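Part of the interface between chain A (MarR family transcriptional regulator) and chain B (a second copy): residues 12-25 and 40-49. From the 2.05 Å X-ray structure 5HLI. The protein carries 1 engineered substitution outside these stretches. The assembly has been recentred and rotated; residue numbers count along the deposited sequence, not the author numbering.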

# COMPACT_ATOMS: atom_id res chain seq x y z
N ALA A 12 7.86 -5.43 -15.84
CA ALA A 12 6.57 -5.30 -15.18
C ALA A 12 6.65 -5.76 -13.73
O ALA A 12 6.18 -5.07 -12.82
CB ALA A 12 5.50 -6.09 -15.94
N ASN A 13 7.24 -6.93 -13.50
CA ASN A 13 7.45 -7.40 -12.14
C ASN A 13 8.37 -6.48 -11.34
O ASN A 13 8.33 -6.50 -10.11
CB ASN A 13 8.03 -8.82 -12.14
CG ASN A 13 6.97 -9.88 -12.30
OD1 ASN A 13 6.67 -10.63 -11.37
ND2 ASN A 13 6.37 -9.95 -13.49
N GLN A 14 9.19 -5.67 -12.02
CA GLN A 14 10.11 -4.78 -11.32
C GLN A 14 9.53 -3.39 -11.08
O GLN A 14 9.72 -2.83 -9.99
CB GLN A 14 11.42 -4.66 -12.10
CG GLN A 14 12.34 -5.86 -11.93
CD GLN A 14 13.71 -5.65 -12.56
OE1 GLN A 14 13.98 -4.59 -13.13
NE2 GLN A 14 14.57 -6.65 -12.45
N LEU A 15 8.82 -2.82 -12.06
CA LEU A 15 8.20 -1.52 -11.84
C LEU A 15 7.07 -1.62 -10.82
O LEU A 15 6.90 -0.72 -9.98
CB LEU A 15 7.68 -0.95 -13.16
CG LEU A 15 7.03 0.44 -13.05
CD1 LEU A 15 7.93 1.41 -12.30
CD2 LEU A 15 6.68 1.00 -14.42
N CYS A 16 6.29 -2.70 -10.86
CA CYS A 16 5.23 -2.89 -9.88
C CYS A 16 5.81 -3.20 -8.50
O CYS A 16 5.23 -2.79 -7.48
CB CYS A 16 4.29 -4.01 -10.32
SG CYS A 16 3.39 -3.66 -11.86
N PHE A 17 6.94 -3.90 -8.45
CA PHE A 17 7.61 -4.17 -7.18
C PHE A 17 8.01 -2.87 -6.48
O PHE A 17 7.77 -2.70 -5.28
CB PHE A 17 8.82 -5.07 -7.42
CG PHE A 17 9.88 -4.97 -6.35
CD1 PHE A 17 9.79 -5.72 -5.20
CD2 PHE A 17 10.98 -4.15 -6.53
CE1 PHE A 17 10.77 -5.64 -4.22
CE2 PHE A 17 11.96 -4.06 -5.56
CZ PHE A 17 11.86 -4.81 -4.41
N SER A 18 8.63 -1.95 -7.22
CA SER A 18 9.08 -0.70 -6.62
C SER A 18 7.93 0.26 -6.35
O SER A 18 7.98 1.00 -5.37
CB SER A 18 10.12 -0.03 -7.52
OG SER A 18 9.55 0.37 -8.76
N ALA A 19 6.91 0.26 -7.21
CA ALA A 19 5.74 1.09 -6.95
C ALA A 19 5.00 0.62 -5.69
O ALA A 19 4.53 1.45 -4.90
CB ALA A 19 4.80 1.08 -8.15
N TYR A 20 4.90 -0.69 -5.50
CA TYR A 20 4.29 -1.22 -4.29
C TYR A 20 5.11 -0.84 -3.06
O TYR A 20 4.56 -0.38 -2.05
CB TYR A 20 4.15 -2.74 -4.39
CG TYR A 20 3.40 -3.38 -3.24
CD1 TYR A 20 2.50 -2.66 -2.47
CD2 TYR A 20 3.61 -4.72 -2.92
CE1 TYR A 20 1.82 -3.25 -1.42
CE2 TYR A 20 2.94 -5.31 -1.87
CZ TYR A 20 2.04 -4.57 -1.12
OH TYR A 20 1.37 -5.16 -0.08
N ASN A 21 6.43 -1.01 -3.14
CA ASN A 21 7.28 -0.75 -1.99
C ASN A 21 7.22 0.71 -1.56
O ASN A 21 7.25 1.01 -0.36
CB ASN A 21 8.72 -1.17 -2.30
CG ASN A 21 8.95 -2.66 -2.08
OD1 ASN A 21 8.02 -3.40 -1.77
ND2 ASN A 21 10.19 -3.09 -2.24
N VAL A 22 7.13 1.63 -2.52
CA VAL A 22 7.02 3.04 -2.14
C VAL A 22 5.61 3.37 -1.67
O VAL A 22 5.43 4.21 -0.78
CB VAL A 22 7.47 3.96 -3.30
CG1 VAL A 22 6.56 3.82 -4.50
CG2 VAL A 22 7.52 5.41 -2.84
N SER A 23 4.59 2.70 -2.22
CA SER A 23 3.23 2.93 -1.74
C SER A 23 3.08 2.48 -0.29
O SER A 23 2.32 3.09 0.46
CB SER A 23 2.22 2.21 -2.63
OG SER A 23 2.22 0.81 -2.38
N ARG A 24 3.80 1.43 0.11
CA ARG A 24 3.77 1.02 1.51
C ARG A 24 4.43 2.05 2.42
O ARG A 24 4.05 2.17 3.59
CB ARG A 24 4.44 -0.35 1.68
CG ARG A 24 3.75 -1.47 0.92
CD ARG A 24 4.16 -2.84 1.43
NE ARG A 24 5.57 -3.13 1.19
CZ ARG A 24 6.15 -4.29 1.47
NH1 ARG A 24 5.44 -5.28 2.01
NH2 ARG A 24 7.44 -4.47 1.22
N LEU A 25 5.40 2.80 1.91
CA LEU A 25 6.01 3.86 2.71
C LEU A 25 5.06 5.05 2.85
O LEU A 25 4.98 5.66 3.92
CB LEU A 25 7.33 4.29 2.10
CG LEU A 25 8.43 3.22 2.07
CD1 LEU A 25 9.67 3.76 1.38
CD2 LEU A 25 8.75 2.75 3.48
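Chain B (40-49) TYSQYLVLLT

Chain B enters as a loop residue, Thr40(B), and is helical from Tyr41(B) to the end of the stretch and beyond. This helix runs roughly against the chain A helix of residues 12-25. The signed crossing angle is -133°, and the axes come no closer than 12.5 Å, so the contact is made by side chains.

Thr40(B) does not touch the chain A stretch. It caps the helix: Gln43(B) N gives a weak hydrogen bond to Thr40(B) OG1 (3.3 Å). In return, Thr40(B) N donates to Gln43(B) OE1 at 3.0 Å.

Tyr41(B), chi1 t, is a knob among Phe17(A), Tyr20(A), Asn21(A) and Arg24(A). The edge of the Tyr20(A) ring meets its face, with Tyr20(A) CD2 3.3 Å from Tyr41(B) CZ and the ring planes at 71°. Tyr41(B) CE2 lies over one face of the Arg24(A) guanidinium, 4.1 Å from Arg24(A) NH1.

Tyr44(B), one turn on, points toward chain A. Its OH donates a hydrogen bond to Asn13(A) OD1 at 2.6 Å.

Leu45(B) lies opposite Phe17(A), their CA atoms 8.8 Å apart. Leu45(B) CD2 packs at the ring edge, 3.5 Å from Phe17(A) CD1.

Leu48(B) is level with Asn13(A) in backbone register. Its CD2 reaches Phe17(A) CD1 at 4.3 Å. Thr49(B) makes no contact with the chain A stretch.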

# COMPACT_ATOMS: atom_id res chain seq x y z
N THR B 40 3.36 -16.29 -0.24
CA THR B 40 3.04 -14.92 0.13
C THR B 40 3.89 -13.95 -0.68
O THR B 40 4.78 -14.34 -1.45
CB THR B 40 3.28 -14.69 1.63
OG1 THR B 40 4.69 -14.68 1.89
CG2 THR B 40 2.64 -15.81 2.44
N TYR B 41 3.62 -12.65 -0.50
CA TYR B 41 4.37 -11.64 -1.23
C TYR B 41 5.84 -11.65 -0.84
O TYR B 41 6.72 -11.53 -1.71
CB TYR B 41 3.76 -10.26 -1.00
CG TYR B 41 4.51 -9.15 -1.68
CD1 TYR B 41 4.41 -8.96 -3.06
CD2 TYR B 41 5.33 -8.29 -0.96
CE1 TYR B 41 5.10 -7.94 -3.69
CE2 TYR B 41 6.02 -7.27 -1.58
CZ TYR B 41 5.90 -7.10 -2.95
OH TYR B 41 6.59 -6.09 -3.57
N SER B 42 6.13 -11.79 0.45
CA SER B 42 7.52 -11.81 0.89
C SER B 42 8.25 -13.06 0.40
O SER B 42 9.44 -12.99 0.08
CB SER B 42 7.60 -11.70 2.41
OG SER B 42 7.25 -10.40 2.84
N GLN B 43 7.55 -14.17 0.31
CA GLN B 43 8.13 -15.36 -0.28
C GLN B 43 8.41 -15.11 -1.74
O GLN B 43 9.44 -15.48 -2.21
CB GLN B 43 7.22 -16.55 -0.14
CG GLN B 43 6.97 -16.96 1.28
CD GLN B 43 6.26 -18.26 1.41
OE1 GLN B 43 5.16 -18.41 0.99
NE2 GLN B 43 6.92 -19.21 1.98
N TYR B 44 7.50 -14.46 -2.43
CA TYR B 44 7.71 -14.12 -3.83
C TYR B 44 8.93 -13.22 -4.00
O TYR B 44 9.66 -13.33 -4.99
CB TYR B 44 6.46 -13.45 -4.39
CG TYR B 44 6.70 -12.59 -5.61
CD1 TYR B 44 6.81 -13.15 -6.88
CD2 TYR B 44 6.81 -11.21 -5.50
CE1 TYR B 44 7.03 -12.36 -7.99
CE2 TYR B 44 7.04 -10.41 -6.60
CZ TYR B 44 7.14 -11.00 -7.85
OH TYR B 44 7.36 -10.21 -8.95
N LEU B 45 9.17 -12.32 -3.04
CA LEU B 45 10.36 -11.47 -3.11
C LEU B 45 11.63 -12.29 -2.97
O LEU B 45 12.65 -11.98 -3.61
CB LEU B 45 10.30 -10.39 -2.03
CG LEU B 45 9.21 -9.32 -2.20
CD1 LEU B 45 9.41 -8.20 -1.19
CD2 LEU B 45 9.21 -8.78 -3.62
N VAL B 46 11.61 -13.33 -2.14
CA VAL B 46 12.76 -14.22 -2.03
C VAL B 46 13.03 -14.91 -3.36
O VAL B 46 14.16 -14.96 -3.84
CB VAL B 46 12.54 -15.25 -0.90
CG1 VAL B 46 13.63 -16.31 -0.92
CG2 VAL B 46 12.50 -14.55 0.45
N LEU B 47 11.98 -15.46 -3.98
CA LEU B 47 12.13 -16.08 -5.29
C LEU B 47 12.58 -15.08 -6.34
O LEU B 47 13.33 -15.43 -7.26
CB LEU B 47 10.82 -16.74 -5.72
CG LEU B 47 10.28 -17.86 -4.83
CD1 LEU B 47 8.89 -18.26 -5.29
CD2 LEU B 47 11.22 -19.05 -4.85
N LEU B 48 12.12 -13.84 -6.20
CA LEU B 48 12.45 -12.77 -7.13
C LEU B 48 13.96 -12.54 -7.21
O LEU B 48 14.52 -12.46 -8.30
CB LEU B 48 11.74 -11.47 -6.74
CG LEU B 48 11.77 -10.35 -7.78
CD1 LEU B 48 11.51 -10.90 -9.18
CD2 LEU B 48 10.76 -9.27 -7.43
N THR B 49 14.61 -12.44 -6.06
CA THR B 49 16.05 -12.20 -6.03
C THR B 49 16.84 -13.46 -6.35
O THR B 49 17.94 -13.36 -6.91
CB THR B 49 16.46 -11.62 -4.67
OG1 THR B 49 17.84 -11.23 -4.72
CG2 THR B 49 16.27 -12.63 -3.55